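Local coordinates for BILBO1_N domain-containing protein (Trypanosoma brucei equiperdum, PDB 7A1I), which probably takes part in building the trypanosome flagellar pocket cytoskeleton, this piece being its ubiquitin-like N-terminal domain, at residues Ile8-Asp13 against Leu21-Asp26; Arg54-Asn59 against Val86-Pro91. All blocks are in the same frame, centred on the assembly; numbering follows the deposited sequence.

How the contacts relate
Both contacts hang on the same mixed sheet, where strands 6-14 and 84-89 run parallel as neighbours, and their centres lie about 14 Å apart. Contact 1 is closer to the middle of the chain and is regular hairpin pairing, backbone to backbone, with a largely buried apolar side. Contact 2 lies where strand 84-89 runs out, against the loop after helix 32-50; part of it is exposed, and ordered waters and a sodium ion join the polar chemistry. Two links tie them together: Val10 CG1 packs 3.5 Å from Leu88 CD1, and Gln90 NE2 probably donates to Asp13 O at 2.7 Å, tying the end of strand 6-14 to the residue just past strand 84-89.

Contact 1. Residues Ile8-Asp13 against Leu21-Asp26; sequences ICVATD and LRFLFD
Ile8, Val10 and Leu21 have the most surface buried here, and they also carry most of the pairing between the first two strands, which run antiparallel. Ile8 and Phe23 exchange two hydrogen bonds, and the one from Phe23 N to Ile8 O, 2.8 Å long, is nearly straight at 169°. Two residues on, Val10 N reaches Leu21 O almost along the C=O axis, whereas Leu21 N comes back to Val10 O from above the carbonyl plane. Leu21 O has a second visitor, the CA-H of Cys9, at a CA-to-O distance of 3.1 Å.

The side chains of Ile8, Val10, Leu21 and Phe23 share one side of the sheet. Val10 turns CG2 anti to its carbonyl carbon, which brings that methyl to the edge of the Phe23 ring, 4.1 Å from CD1. Leu21 has CG anti to its own carbonyl carbon (chi1 -55°), and its side chain meets Phe43 of helix 32-50. Ile8 CG1 approaches Phe25 CE2 obliquely at 4.2 Å. On the other side Cys9 SG lies 3.7 Å from Arg22 CG.

The chemistry is thus two-sided. Alternate residues pair their amides here while Cys9 bonds Ser84 and Val86 of strand 84-89; one side feeds the apolar core beneath the helix, as in ubiquitin-like folds, and the other carries Cys9 and the Arg22 stem, with the Arg22 charge paired to Glu105.

Contact 2. Residues Arg54-Asn59 against Val86-Pro91; sequences RAFAVN and VYLFQP. With NA (sodium ion), chain E.
One main-chain bond, Asn59 N to Phe89 O at 3.1 Å, joins the loop to the end of the strand; the N-H points well at the oxygen (155°) but comes from above the carbonyl plane. Beside it Val58 puts CG2 against Leu88 CD1 at 3.5 Å, and the same Leu88 methyl meets the edge of the Phe56 ring, 4.0 Å from CZ. Phe56 has CG anti to its backbone N (chi1 173°), which carries the ring inward to the side chain of Gln90. The two cross at about a right angle, with Phe56 CE1 3.4 Å from Gln90 CD and the ring and amide planes 51° apart.

The Gln90 amide is fixed at both ends. Its OE1 accepts from two waters: one in turn accepts from Arg54 NE, and the other bridges to Ala55 O and Ala57 N, with long bonds on the loop side. NE2 binds Asp13 O. On the backbone, Gln90 O is a long ligand of the sodium ion, at 3.0 Å, and a water also binds the ion.

Farther out, Phe56 N is held by Asn44 of helix 32-50 and its ring meets Phe43, while Phe89 makes a backbone hydrogen bond with Ser60 of strand 60-65. In this ubiquitin-like domain the connecting loop, on its way from helix 32-50 to strand 60-65, thus closes over the end of central strand 84-89, whose Leu88 meets the helix directly at Leu36 and Ser39.

Contact 1. Residues Ile8-Asp13 against Leu21-Asp26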
ATOM      1  N   ILE A   8      -0.314  -6.429   7.270  1.00 41.02           N
ATOM      2  CA  ILE A   8       0.426  -5.713   6.235  1.00 38.08           C
ATOM      3  C   ILE A   8      -0.266  -4.370   6.005  1.00 38.31           C
ATOM      4  O   ILE A   8      -1.485  -4.324   5.801  1.00 36.74           O
ATOM      5  CB  ILE A   8       0.493  -6.500   4.914  1.00 39.78           C
ATOM      6  CG1 ILE A   8       0.964  -7.956   5.120  1.00 46.22           C
ATOM      7  CG2 ILE A   8       1.378  -5.754   3.905  1.00 38.40           C
ATOM      8  CD1 ILE A   8       2.447  -8.113   5.357  1.00 47.80           C
ATOM      9  N   CYS A   9       0.498  -3.281   6.055  1.00 38.89           N
ATOM     10  CA  CYS A   9      -0.008  -1.971   5.676  1.00 36.45           C
ATOM     11  C   CYS A   9       0.433  -1.638   4.260  1.00 36.06           C
ATOM     12  O   CYS A   9       1.532  -2.012   3.831  1.00 37.73           O
ATOM     13  CB  CYS A   9       0.467  -0.871   6.621  1.00 37.44           C
ATOM     14  SG  CYS A   9      -0.148  -1.002   8.292  1.00 47.19           S
ATOM     15  N   VAL A  10      -0.446  -0.950   3.539  1.00 32.57           N
ATOM     16  CA  VAL A  10      -0.263  -0.605   2.136  1.00 32.88           C
ATOM     17  C   VAL A  10      -0.638   0.859   1.982  1.00 33.25           C
ATOM     18  O   VAL A  10      -1.740   1.255   2.380  1.00 35.12           O
ATOM     19  CB  VAL A  10      -1.125  -1.467   1.214  1.00 31.89           C
ATOM     20  CG1 VAL A  10      -0.844  -1.119  -0.229  1.00 35.27           C
ATOM     21  CG2 VAL A  10      -0.827  -2.973   1.483  1.00 34.06           C
ATOM     22  N   ALA A  11       0.284   1.671   1.462  1.00 30.95           N
ATOM     23  CA  ALA A  11       0.009   3.107   1.334  1.00 33.36           C
ATOM     24  C   ALA A  11       0.181   3.519  -0.122  1.00 33.00           C
ATOM     25  O   ALA A  11       0.766   2.785  -0.929  1.00 32.77           O
ATOM     26  CB  ALA A  11       0.912   3.947   2.252  1.00 33.29           C
ATOM     27  N   THR A  12      -0.417   4.660  -0.464  1.00 32.87           N
ATOM     28  CA  THR A  12      -0.336   5.207  -1.819  1.00 34.13           C
ATOM     29  C   THR A  12      -0.711   6.686  -1.763  1.00 35.77           C
ATOM     30  O   THR A  12      -1.175   7.184  -0.740  1.00 35.87           O
ATOM     31  CB  THR A  12      -1.235   4.427  -2.802  1.00 34.10           C
ATOM     32  OG1 THR A  12      -0.856   4.697  -4.167  1.00 35.58           O
ATOM     33  CG2 THR A  12      -2.711   4.732  -2.598  1.00 34.58           C
ATOM     34  N   ASP A  13      -0.518   7.375  -2.884  1.00 37.46           N
ATOM     35  CA  ASP A  13      -0.799   8.803  -2.982  1.00 39.57           C
ATOM     36  C   ASP A  13      -2.221   9.056  -3.473  1.00 40.54           C
ATOM     37  O   ASP A  13      -2.676   8.451  -4.443  1.00 40.73           O
ATOM     38  CB  ASP A  13       0.206   9.463  -3.928  1.00 41.56           C
ATOM     39  CG  ASP A  13       0.057  10.977  -3.990  1.00 46.71           C
ATOM     40  OD1 ASP A  13       0.769  11.675  -3.234  1.00 47.82           O
ATOM     41  OD2 ASP A  13      -0.752  11.470  -4.813  1.00 46.49           O
ATOM     42  N   LEU A  21      -3.608   1.879   4.487  1.00 37.77           N
ATOM     43  CA  LEU A  21      -4.592   0.855   4.832  1.00 36.64           C
ATOM     44  C   LEU A  21      -3.921  -0.360   5.469  1.00 37.76           C
ATOM     45  O   LEU A  21      -2.845  -0.787   5.040  1.00 35.34           O
ATOM     46  CB  LEU A  21      -5.350   0.362   3.589  1.00 35.44           C
ATOM     47  CG  LEU A  21      -6.040   1.413   2.727  1.00 35.93           C
ATOM     48  CD1 LEU A  21      -6.701   0.759   1.521  1.00 35.71           C
ATOM     49  CD2 LEU A  21      -7.056   2.178   3.552  1.00 39.37           C
ATOM     50  N   ARG A  22      -4.575  -0.954   6.463  1.00 39.38           N
ATOM     51  CA  ARG A  22      -4.073  -2.162   7.109  1.00 39.44           C
ATOM     52  C   ARG A  22      -4.929  -3.349   6.700  1.00 39.75           C
ATOM     53  O   ARG A  22      -6.164  -3.273   6.756  1.00 40.50           O
ATOM     54  CB  ARG A  22      -4.070  -2.011   8.633  1.00 44.76           C
ATOM     55  CG  ARG A  22      -3.144  -2.982   9.343  1.00 47.03           C
ATOM     56  CD  ARG A  22      -3.819  -4.289   9.681  1.00 58.49           C
ATOM     57  NE  ARG A  22      -4.942  -4.095  10.588  1.00 71.09           N
ATOM     58  CZ  ARG A  22      -4.829  -4.121  11.910  1.00 78.57           C
ATOM     59  NH1 ARG A  22      -3.644  -4.334  12.468  1.00 73.09           N
ATOM     60  NH2 ARG A  22      -5.900  -3.941  12.672  1.00 67.05           N
ATOM     61  N   PHE A  23      -4.273  -4.454   6.331  1.00 44.90           N
ATOM     62  CA  PHE A  23      -4.927  -5.717   6.020  1.00 46.38           C
ATOM     63  C   PHE A  23      -4.422  -6.795   6.969  1.00 46.69           C
ATOM     64  O   PHE A  23      -3.219  -6.882   7.242  1.00 46.67           O
ATOM     65  CB  PHE A  23      -4.659  -6.143   4.568  1.00 44.34           C
ATOM     66  CG  PHE A  23      -5.255  -5.213   3.555  1.00 41.09           C
ATOM     67  CD1 PHE A  23      -4.462  -4.279   2.899  1.00 42.23           C
ATOM     68  CD2 PHE A  23      -6.611  -5.266   3.260  1.00 43.82           C
ATOM     69  CE1 PHE A  23      -5.019  -3.405   1.972  1.00 39.29           C
ATOM     70  CE2 PHE A  23      -7.178  -4.392   2.343  1.00 44.36           C
ATOM     71  CZ  PHE A  23      -6.390  -3.466   1.695  1.00 40.96           C
ATOM     72  N   LEU A  24      -5.350  -7.597   7.486  1.00 49.70           N
ATOM     73  CA  LEU A  24      -5.052  -8.687   8.410  1.00 53.39           C
ATOM     74  C   LEU A  24      -5.250 -10.017   7.696  1.00 50.78           C
ATOM     75  O   LEU A  24      -6.323 -10.272   7.142  1.00 50.39           O
ATOM     76  CB  LEU A  24      -5.951  -8.620   9.647  1.00 54.27           C
ATOM     77  CG  LEU A  24      -5.634  -7.503  10.633  1.00 69.69           C
ATOM     78  CD1 LEU A  24      -6.923  -6.936  11.210  1.00 96.66           C
ATOM     79  CD2 LEU A  24      -4.724  -8.015  11.736  1.00 65.97           C
ATOM     80  N   PHE A  25      -4.228 -10.864   7.718  1.00 62.16           N
ATOM     81  CA  PHE A  25      -4.288 -12.176   7.089  1.00 67.16           C
ATOM     82  C   PHE A  25      -4.059 -13.261   8.129  1.00 75.82           C
ATOM     83  O   PHE A  25      -3.628 -12.997   9.256  1.00 62.24           O
ATOM     84  CB  PHE A  25      -3.250 -12.305   5.968  1.00 56.96           C
ATOM     85  CG  PHE A  25      -3.401 -11.286   4.891  1.00 50.70           C
ATOM     86  CD1 PHE A  25      -4.140 -11.569   3.749  1.00 51.57           C
ATOM     87  CD2 PHE A  25      -2.821 -10.022   5.029  1.00 51.51           C
ATOM     88  CE1 PHE A  25      -4.290 -10.612   2.756  1.00 50.74           C
ATOM     89  CE2 PHE A  25      -2.960  -9.064   4.039  1.00 50.54           C
ATOM     90  CZ  PHE A  25      -3.693  -9.351   2.903  1.00 50.32           C
ATOM     91  N   ASP A  26      -4.347 -14.498   7.722  1.00 72.38           N
ATOM     92  CA  ASP A  26      -4.078 -15.663   8.559  1.00 88.63           C
ATOM     93  C   ASP A  26      -2.581 -15.775   8.853  1.00 88.53           C
ATOM     94  O   ASP A  26      -1.740 -15.142   8.205  1.00 91.11           O
ATOM     95  CB  ASP A  26      -4.567 -16.947   7.885  1.00 87.81           C
ATOM     96  CG  ASP A  26      -6.017 -16.866   7.433  1.00 94.90           C
ATOM     97  OD1 ASP A  26      -6.257 -16.641   6.226  1.00 95.22           O
ATOM     98  OD2 ASP A  26      -6.921 -17.031   8.279  1.00 99.93           O
TER

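Contact 2. Residues Arg54-Asn59 against Val86-Pro91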
ATOM      1  N   ARG A  54     -10.991   9.091 -11.535  1.00 59.27           N
ATOM      2  CA  ARG A  54     -10.007   8.243 -12.195  1.00 58.00           C
ATOM      3  C   ARG A  54      -9.812   6.942 -11.420  1.00 52.21           C
ATOM      4  O   ARG A  54     -10.004   6.875 -10.204  1.00 50.11           O
ATOM      5  CB  ARG A  54      -8.673   8.968 -12.349  1.00 61.35           C
ATOM      6  CG  ARG A  54      -7.905   9.138 -11.063  1.00 60.41           C
ATOM      7  CD  ARG A  54      -6.659   9.996 -11.270  1.00 56.85           C
ATOM      8  NE  ARG A  54      -5.946  10.199 -10.011  1.00 58.72           N
ATOM      9  CZ  ARG A  54      -6.150  11.236  -9.206  1.00 62.72           C
ATOM     10  NH1 ARG A  54      -7.040  12.165  -9.535  1.00 68.43           N
ATOM     11  NH2 ARG A  54      -5.468  11.341  -8.071  1.00 60.73           N
ATOM     12  N   ALA A  55      -9.438   5.900 -12.144  1.00 46.89           N
ATOM     13  CA  ALA A  55      -9.215   4.598 -11.536  1.00 47.42           C
ATOM     14  C   ALA A  55      -7.857   4.543 -10.843  1.00 44.57           C
ATOM     15  O   ALA A  55      -6.921   5.261 -11.205  1.00 43.44           O
ATOM     16  CB  ALA A  55      -9.298   3.497 -12.593  1.00 57.66           C
ATOM     17  N   PHE A  56      -7.774   3.721  -9.796  1.00 41.15           N
ATOM     18  CA  PHE A  56      -6.501   3.421  -9.160  1.00 40.45           C
ATOM     19  C   PHE A  56      -5.858   2.200  -9.810  1.00 38.85           C
ATOM     20  O   PHE A  56      -6.524   1.188 -10.047  1.00 39.88           O
ATOM     21  CB  PHE A  56      -6.682   3.176  -7.658  1.00 37.53           C
ATOM     22  CG  PHE A  56      -5.428   2.711  -6.986  1.00 36.46           C
ATOM     23  CD1 PHE A  56      -4.508   3.631  -6.484  1.00 37.22           C
ATOM     24  CD2 PHE A  56      -5.153   1.347  -6.870  1.00 38.99           C
ATOM     25  CE1 PHE A  56      -3.336   3.197  -5.886  1.00 37.73           C
ATOM     26  CE2 PHE A  56      -3.999   0.912  -6.273  1.00 35.72           C
ATOM     27  CZ  PHE A  56      -3.081   1.837  -5.776  1.00 38.22           C
ATOM     28  N   ALA A  57      -4.552   2.277 -10.060  1.00 38.87           N
ATOM     29  CA  ALA A  57      -3.813   1.100 -10.506  1.00 37.05           C
ATOM     30  C   ALA A  57      -2.369   1.182 -10.027  1.00 39.28           C
ATOM     31  O   ALA A  57      -1.823   2.270  -9.819  1.00 39.54           O
ATOM     32  CB  ALA A  57      -3.846   0.945 -12.030  1.00 37.63           C
ATOM     33  N   VAL A  58      -1.750   0.016  -9.861  1.00 38.65           N
ATOM     34  CA  VAL A  58      -0.352  -0.083  -9.450  1.00 38.72           C
ATOM     35  C   VAL A  58       0.517  -0.289 -10.679  1.00 39.44           C
ATOM     36  O   VAL A  58       0.255  -1.194 -11.486  1.00 45.87           O
ATOM     37  CB  VAL A  58      -0.149  -1.231  -8.446  1.00 40.49           C
ATOM     38  CG1 VAL A  58       1.330  -1.372  -8.076  1.00 41.26           C
ATOM     39  CG2 VAL A  58      -0.979  -0.993  -7.209  1.00 42.98           C
ATOM     40  N   ASN A  59       1.558   0.543 -10.838  1.00 36.33           N
ATOM     41  CA  ASN A  59       2.570   0.217 -11.836  1.00 42.69           C
ATOM     42  C   ASN A  59       3.940  -0.096 -11.233  1.00 43.37           C
ATOM     43  O   ASN A  59       4.827  -0.546 -11.972  1.00 41.82           O
ATOM     44  CB  ASN A  59       2.667   1.310 -12.932  1.00 45.45           C
ATOM     45  CG  ASN A  59       3.266   2.618 -12.453  1.00 46.13           C
ATOM     46  OD1 ASN A  59       3.255   2.939 -11.271  1.00 44.70           O
ATOM     47  ND2 ASN A  59       3.766   3.402 -13.404  1.00 48.00           N
ATOM     48  N   VAL A  86       4.014  -1.446   2.870  1.00 36.18           N
ATOM     49  CA  VAL A  86       4.113  -1.426   1.419  1.00 33.56           C
ATOM     50  C   VAL A  86       3.723  -0.052   0.904  1.00 31.82           C
ATOM     51  O   VAL A  86       2.869   0.637   1.493  1.00 34.30           O
ATOM     52  CB  VAL A  86       3.215  -2.527   0.820  1.00 32.32           C
ATOM     53  CG1 VAL A  86       3.113  -2.390  -0.696  1.00 31.12           C
ATOM     54  CG2 VAL A  86       3.815  -3.902   1.167  1.00 37.46           C
ATOM     55  N   TYR A  87       4.356   0.360  -0.199  1.00 36.78           N
ATOM     56  CA  TYR A  87       3.976   1.578  -0.906  1.00 35.33           C
ATOM     57  C   TYR A  87       3.756   1.247  -2.373  1.00 34.10           C
ATOM     58  O   TYR A  87       4.613   0.619  -3.005  1.00 36.15           O
ATOM     59  CB  TYR A  87       5.038   2.687  -0.778  1.00 36.74           C
ATOM     60  CG  TYR A  87       4.539   4.032  -1.253  1.00 39.54           C
ATOM     61  CD1 TYR A  87       4.852   4.515  -2.529  1.00 41.14           C
ATOM     62  CD2 TYR A  87       3.763   4.835  -0.420  1.00 41.65           C
ATOM     63  CE1 TYR A  87       4.389   5.765  -2.956  1.00 38.90           C
ATOM     64  CE2 TYR A  87       3.288   6.076  -0.843  1.00 41.72           C
ATOM     65  CZ  TYR A  87       3.594   6.530  -2.102  1.00 41.35           C
ATOM     66  OH  TYR A  87       3.137   7.771  -2.503  1.00 42.29           O
ATOM     67  N   LEU A  88       2.626   1.707  -2.915  1.00 35.24           N
ATOM     68  CA  LEU A  88       2.236   1.462  -4.298  1.00 33.98           C
ATOM     69  C   LEU A  88       2.381   2.743  -5.110  1.00 35.83           C
ATOM     70  O   LEU A  88       1.808   3.785  -4.749  1.00 38.54           O
ATOM     71  CB  LEU A  88       0.801   0.939  -4.385  1.00 33.20           C
ATOM     72  CG  LEU A  88       0.551  -0.327  -3.564  1.00 36.28           C
ATOM     73  CD1 LEU A  88      -0.904  -0.795  -3.688  1.00 34.92           C
ATOM     74  CD2 LEU A  88       1.531  -1.444  -3.966  1.00 34.97           C
ATOM     75  N   PHE A  89       3.196   2.682  -6.157  1.00 35.18           N
ATOM     76  CA  PHE A  89       3.283   3.757  -7.131  1.00 36.85           C
ATOM     77  C   PHE A  89       2.178   3.599  -8.165  1.00 36.87           C
ATOM     78  O   PHE A  89       1.731   2.485  -8.460  1.00 34.41           O
ATOM     79  CB  PHE A  89       4.656   3.764  -7.807  1.00 40.18           C
ATOM     80  CG  PHE A  89       5.775   4.096  -6.878  1.00 43.73           C
ATOM     81  CD1 PHE A  89       5.928   5.397  -6.399  1.00 46.01           C
ATOM     82  CD2 PHE A  89       6.675   3.115  -6.466  1.00 44.52           C
ATOM     83  CE1 PHE A  89       6.951   5.717  -5.530  1.00 53.19           C
ATOM     84  CE2 PHE A  89       7.714   3.433  -5.604  1.00 48.03           C
ATOM     85  CZ  PHE A  89       7.849   4.744  -5.129  1.00 48.24           C
ATOM     86  N   GLN A  90       1.720   4.730  -8.705  1.00 37.56           N
ATOM     87  CA  GLN A  90       0.682   4.738  -9.723  1.00 38.27           C
ATOM     88  C   GLN A  90       1.181   5.376 -11.013  1.00 40.70           C
ATOM     89  O   GLN A  90       2.093   6.207 -10.994  1.00 43.69           O
ATOM     90  CB  GLN A  90      -0.558   5.510  -9.250  1.00 39.91           C
ATOM     91  CG  GLN A  90      -1.167   5.038  -7.951  1.00 40.46           C
ATOM     92  CD  GLN A  90      -2.193   6.035  -7.438  1.00 41.08           C
ATOM     93  OE1 GLN A  90      -3.172   6.329  -8.126  1.00 38.50           O
ATOM     94  NE2 GLN A  90      -1.969   6.573  -6.241  1.00 46.18           N
ATOM     95  N   PRO A  91       0.583   5.037 -12.149  1.00 40.16           N
ATOM     96  CA  PRO A  91       0.841   5.803 -13.372  1.00 45.45           C
ATOM     97  C   PRO A  91       0.115   7.144 -13.328  1.00 45.75           C
ATOM     98  O   PRO A  91      -0.832   7.336 -12.566  1.00 41.42           O
ATOM     99  CB  PRO A  91       0.275   4.901 -14.471  1.00 44.93           C
ATOM    100  CG  PRO A  91      -0.849   4.171 -13.790  1.00 44.07           C
ATOM    101  CD  PRO A  91      -0.374   3.933 -12.380  1.00 41.27           C
TER
HETATM  102 NA    NA E 201       5.025   5.989 -11.402  1.00 68.09          NA
HETATM  103  O   HOH W   1      -3.527   9.080  -8.634  1.00 47.14           O
HETATM  104  O   HOH W   2      -3.826   5.477 -10.312  1.00 33.01           O
HETATM  105  O   HOH W   3       6.023   4.087 -11.000  1.00 47.44           O